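Local coordinates for major capsid protein (Faustovirus, PDB 5J7O), which forms the icosahedral capsid shell of a large double-stranded DNA virus, each copy being a double jelly-roll subunit that assembles into trimeric capsomers, at the interface of chains A and B. Coordinates in Å, arbitrary orientation; residue numbers count along the deposited sequence, not the author numbering. Chains: chain A/B, major capsid protein.

Contact 1 and contact 2 lie about 48 Å apart, measured between the centres of their C-alpha atoms, and both join chain A to chain B along one long boundary. They share no residue. Contact 1 is built from loops and strand ends, among them strands 232-238 of chain A and 174-177 and 341-351 of chain B; in contact 2, helix 542-552 of chain B lies against strands 69-76, 99-109, 293-298 and 389-401 of chain A. The two faces of the boundary differ, as suits neighbours in a three-copy ring, and two separated anchor points would probably help resist rocking of one subunit against the next.

Contact 1: the interface of chains A and B. Residues chain A 238, 241, 244, 272; chain B 160, 174, 286, 339, 341.
A:Ile241 and A:Leu238 meet the ring of B:Phe174 at the apolar centre. The CG2 methyl of A:Ile241 sits in the ring plane at its edge, 3.9 Å from CZ of B:Phe174. A:Leu238 comes in with its CD1 branch, 3.7 Å from CE2 of B:Phe174, while its CD2 branch turns toward the backbone carbonyl of B:Pro286. A:Ile241 divides its two arms: with CG1 beside the backbone N (chi1 -53°) and the chain stretched beyond it, CD1 is sent away from B:Phe174 to B:Gln160, B:Asn339 and the CZ tip of B:Phe341. CD1 of A:Ile241 lies 3.7 Å from the amide oxygen OD1 of B:Asn339 and 3.9 Å from CD of B:Gln160, which it meets tip to tip.

Further out the contact turns polar. The backbone N of B:Gln160 donates a 2.7 Å hydrogen bond to OD1 of B:Asn339, tilted 23° from the carbonyl plane, which helps fix the asparagine amide. Two waters carry the polar links between chains. Water 2 lies 2.7 Å from OE1 of B:Gln160 and also meets the backbone N of A:Ile241 and the carbonyl O of A:Thr244. Water 1 joins the hydroxyl OG1 of A:Thr244 to B:Asn339, whose amide ND2 points almost straight at water 1 from 3.2 Å. OG1 lies anti to the backbone N (chi1 -175°), which turns the CG2 methyl of A:Thr244 inward to OE1 of B:Gln160, 3.4 Å away.

Lacking direct polar bonds between its two sides, this patch probably helps hold neighbouring subunits of the capsomer together through apolar fit and bridging water.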
# COMPACT_ATOMS: atom_id res chain seq x y z
N LEU A 238 -12.87 18.78 4.66
CA LEU A 238 -12.20 19.47 3.56
C LEU A 238 -11.13 20.41 4.10
O LEU A 238 -11.38 21.19 5.02
CB LEU A 238 -13.21 20.24 2.73
CG LEU A 238 -14.29 19.42 2.02
CD1 LEU A 238 -15.29 20.33 1.34
CD2 LEU A 238 -13.65 18.47 1.01
N ILE A 241 -10.61 24.11 -0.28
CA ILE A 241 -11.86 24.38 -0.98
C ILE A 241 -11.56 25.39 -2.08
O ILE A 241 -11.05 26.49 -1.79
CB ILE A 241 -12.95 24.91 -0.04
CG1 ILE A 241 -13.14 23.97 1.15
CG2 ILE A 241 -14.26 25.08 -0.79
CD1 ILE A 241 -14.21 24.44 2.13
N THR A 244 -11.19 29.57 -2.14
CA THR A 244 -11.24 30.13 -0.79
C THR A 244 -10.09 29.53 0.02
O THR A 244 -9.34 28.68 -0.46
CB THR A 244 -12.60 29.90 -0.12
OG1 THR A 244 -12.63 30.58 1.14
CG2 THR A 244 -12.84 28.43 0.10
N THR A 272 -10.37 21.23 -4.47
CA THR A 272 -11.12 20.87 -3.27
C THR A 272 -10.66 19.47 -2.85
O THR A 272 -10.94 18.49 -3.55
CB THR A 272 -12.62 20.90 -3.52
OG1 THR A 272 -13.02 22.23 -3.88
CG2 THR A 272 -13.37 20.47 -2.27
N GLN B 160 -15.19 28.59 5.40
CA GLN B 160 -13.86 28.10 5.75
C GLN B 160 -12.98 29.22 6.27
O GLN B 160 -12.21 29.02 7.23
CB GLN B 160 -13.21 27.42 4.54
CG GLN B 160 -11.86 26.80 4.89
CD GLN B 160 -11.13 26.25 3.69
OE1 GLN B 160 -11.09 26.87 2.62
NE2 GLN B 160 -10.54 25.07 3.85
N PHE B 174 -22.46 20.93 -1.38
CA PHE B 174 -21.57 20.28 -2.33
C PHE B 174 -22.17 18.95 -2.78
O PHE B 174 -23.15 18.46 -2.23
CB PHE B 174 -20.18 20.07 -1.71
CG PHE B 174 -19.35 21.32 -1.62
CD1 PHE B 174 -19.87 22.55 -2.01
CD2 PHE B 174 -18.05 21.27 -1.14
CE1 PHE B 174 -19.10 23.70 -1.92
CE2 PHE B 174 -17.28 22.42 -1.05
CZ PHE B 174 -17.81 23.63 -1.45
N PRO B 286 -16.47 15.78 -1.63
CA PRO B 286 -17.52 16.76 -1.92
C PRO B 286 -16.95 18.03 -2.53
O PRO B 286 -15.96 18.59 -2.05
CB PRO B 286 -18.13 17.04 -0.53
CG PRO B 286 -17.72 15.87 0.31
CD PRO B 286 -16.38 15.46 -0.20
N ASN B 339 -19.36 24.87 1.86
CA ASN B 339 -18.57 25.86 2.59
C ASN B 339 -19.43 26.56 3.65
O ASN B 339 -19.61 27.78 3.66
CB ASN B 339 -17.96 26.86 1.62
CG ASN B 339 -16.89 27.72 2.27
OD1 ASN B 339 -16.27 27.32 3.25
ND2 ASN B 339 -16.68 28.91 1.72
N PHE B 341 -20.12 25.98 7.95
CA PHE B 341 -19.71 25.25 9.14
C PHE B 341 -20.40 25.82 10.37
O PHE B 341 -20.54 27.04 10.51
CB PHE B 341 -18.19 25.31 9.33
CG PHE B 341 -17.41 24.92 8.11
CD1 PHE B 341 -17.06 23.60 7.89
CD2 PHE B 341 -17.03 25.87 7.18
CE1 PHE B 341 -16.35 23.24 6.76
CE2 PHE B 341 -16.32 25.52 6.05
CZ PHE B 341 -15.98 24.20 5.84
O HOH W 1 -14.38 30.85 2.95
O HOH W 2 -9.09 26.17 0.93

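Contact 2: the interface of chains A and B. Residues chain A 73, 102-104, 296, 298, 395; chain B 544, 548, 551.
B:Tyr548 reaches from helix 542-552 into chain A, where A:Val104, A:Asp102 and A:Tyr73 receive it. From CB, with CG anti to the backbone N (chi1 177°), the ring is carried out from the helix toward A:Val104, whose CG1 methyl stands over the centre of one face, 3.7 Å from the centroid of the B:Tyr548 ring. At the rim, CD2 meets the CG2 branch of the valine and CE2 of B:Tyr548 comes 3.5 Å from CB of A:Val104. On the opposite flank, CE1 of B:Tyr548 lies 3.6 Å from the phenol oxygen OH of A:Tyr73.

The tip, OH of B:Tyr548, donates a 2.6 Å hydrogen bond to the carboxylate oxygen OD2 of A:Asp102; this oxygen lies in the ring plane at its edge. B:Tyr548 takes the anti side of OD2, and OH of A:Tyr73 meets OD2 of A:Asp102 on the syn side at 2.7 Å; both donors sit some 20° out of the carboxylate plane. Two phenols thus grip one oxygen, one from each chain, which probably favours a charged carboxylate.

One helical turn earlier, B:Phe544 points CZ at the middle of the A:Tyr73 face, edge-to-face with the planes 85° apart. CE1 of B:Phe544 touches CD2 of A:Tyr395 at 3.7 Å, and CD1 meets CE2 of A:Phe296. At the other end of the row, A:Pro298 lies over the six-membered part of B:Trp551, CB of A:Pro298 being 3.6 Å from CH2 of B:Trp551.

The aromatic row of this helix probably docks one capsid subunit onto its neighbour's strands, the bond to A:Asp102 perhaps helping to set how the helix sits.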
# COMPACT_ATOMS: atom_id res chain seq x y z
N TYR A 73 -12.36 -30.13 5.60
CA TYR A 73 -11.55 -29.83 6.78
C TYR A 73 -12.10 -30.57 8.00
O TYR A 73 -13.26 -30.99 8.04
CB TYR A 73 -11.52 -28.33 7.04
CG TYR A 73 -10.64 -27.56 6.08
CD1 TYR A 73 -9.30 -27.35 6.36
CD2 TYR A 73 -11.15 -27.06 4.89
CE1 TYR A 73 -8.49 -26.65 5.49
CE2 TYR A 73 -10.35 -26.36 4.01
CZ TYR A 73 -9.02 -26.16 4.32
OH TYR A 73 -8.21 -25.46 3.45
N ASP A 102 -3.20 -29.00 3.77
CA ASP A 102 -2.91 -27.75 4.47
C ASP A 102 -3.47 -27.76 5.88
O ASP A 102 -4.55 -28.30 6.14
CB ASP A 102 -3.48 -26.57 3.68
CG ASP A 102 -4.97 -26.68 3.44
OD1 ASP A 102 -5.36 -27.35 2.45
OD2 ASP A 102 -5.75 -26.10 4.22
N MET A 103 -2.72 -27.16 6.81
CA MET A 103 -3.07 -27.14 8.22
C MET A 103 -3.05 -25.71 8.75
O MET A 103 -2.24 -24.88 8.33
CB MET A 103 -2.12 -28.01 9.05
CG MET A 103 -2.18 -29.49 8.73
SD MET A 103 -1.19 -30.46 9.88
CE MET A 103 -1.47 -32.11 9.24
N VAL A 104 -3.95 -25.45 9.70
CA VAL A 104 -4.01 -24.16 10.39
C VAL A 104 -4.54 -24.42 11.79
O VAL A 104 -5.36 -25.31 12.01
CB VAL A 104 -4.88 -23.14 9.62
CG1 VAL A 104 -6.34 -23.59 9.58
CG2 VAL A 104 -4.76 -21.76 10.22
N PHE A 296 -5.69 -17.75 13.64
CA PHE A 296 -5.64 -18.99 12.85
C PHE A 296 -4.25 -19.07 12.25
O PHE A 296 -4.02 -18.66 11.11
CB PHE A 296 -6.73 -19.01 11.78
CG PHE A 296 -8.06 -19.52 12.27
CD1 PHE A 296 -8.90 -18.71 13.01
CD2 PHE A 296 -8.46 -20.82 11.98
CE1 PHE A 296 -10.12 -19.18 13.46
CE2 PHE A 296 -9.68 -21.29 12.43
CZ PHE A 296 -10.51 -20.47 13.17
N PRO A 298 -1.34 -20.57 10.41
CA PRO A 298 -1.08 -21.69 9.50
C PRO A 298 0.25 -22.35 9.82
O PRO A 298 1.20 -21.71 10.29
CB PRO A 298 -1.04 -21.02 8.12
CG PRO A 298 -1.49 -19.59 8.33
CD PRO A 298 -1.17 -19.27 9.75
N TYR A 395 -6.79 -27.62 12.54
CA TYR A 395 -7.59 -27.81 11.34
C TYR A 395 -6.75 -28.51 10.29
O TYR A 395 -5.65 -28.06 9.96
CB TYR A 395 -8.10 -26.47 10.80
CG TYR A 395 -9.18 -25.81 11.63
CD1 TYR A 395 -8.92 -25.36 12.92
CD2 TYR A 395 -10.45 -25.61 11.10
CE1 TYR A 395 -9.91 -24.75 13.67
CE2 TYR A 395 -11.44 -24.99 11.85
CZ TYR A 395 -11.16 -24.57 13.13
OH TYR A 395 -12.14 -23.96 13.88
N PHE B 544 -12.38 -17.85 9.48
CA PHE B 544 -11.88 -18.96 8.69
C PHE B 544 -12.19 -18.76 7.21
O PHE B 544 -11.34 -19.01 6.35
CB PHE B 544 -12.49 -20.28 9.18
CG PHE B 544 -11.97 -21.50 8.47
CD1 PHE B 544 -10.81 -22.12 8.89
CD2 PHE B 544 -12.66 -22.03 7.39
CE1 PHE B 544 -10.33 -23.25 8.24
CE2 PHE B 544 -12.19 -23.16 6.74
CZ PHE B 544 -11.02 -23.77 7.16
N TYR B 548 -8.55 -17.13 6.30
CA TYR B 548 -7.73 -18.31 6.02
C TYR B 548 -7.91 -18.79 4.58
O TYR B 548 -6.93 -18.99 3.86
CB TYR B 548 -8.04 -19.44 6.99
CG TYR B 548 -7.25 -20.68 6.65
CD1 TYR B 548 -7.88 -21.82 6.18
CD2 TYR B 548 -5.87 -20.68 6.76
CE1 TYR B 548 -7.15 -22.95 5.85
CE2 TYR B 548 -5.13 -21.80 6.44
CZ TYR B 548 -5.78 -22.93 5.98
OH TYR B 548 -5.04 -24.04 5.66
N TRP B 551 -6.43 -16.60 1.91
CA TRP B 551 -4.97 -16.60 2.01
C TRP B 551 -4.37 -17.85 1.39
O TRP B 551 -3.37 -17.77 0.67
CB TRP B 551 -4.55 -16.48 3.48
CG TRP B 551 -3.08 -16.70 3.70
CD1 TRP B 551 -2.08 -15.78 3.61
CD2 TRP B 551 -2.44 -17.94 4.05
NE1 TRP B 551 -0.86 -16.36 3.87
CE2 TRP B 551 -1.06 -17.69 4.15
CE3 TRP B 551 -2.91 -19.24 4.29
CZ2 TRP B 551 -0.14 -18.68 4.48
CZ3 TRP B 551 -1.99 -20.22 4.62
CH2 TRP B 551 -0.63 -19.94 4.71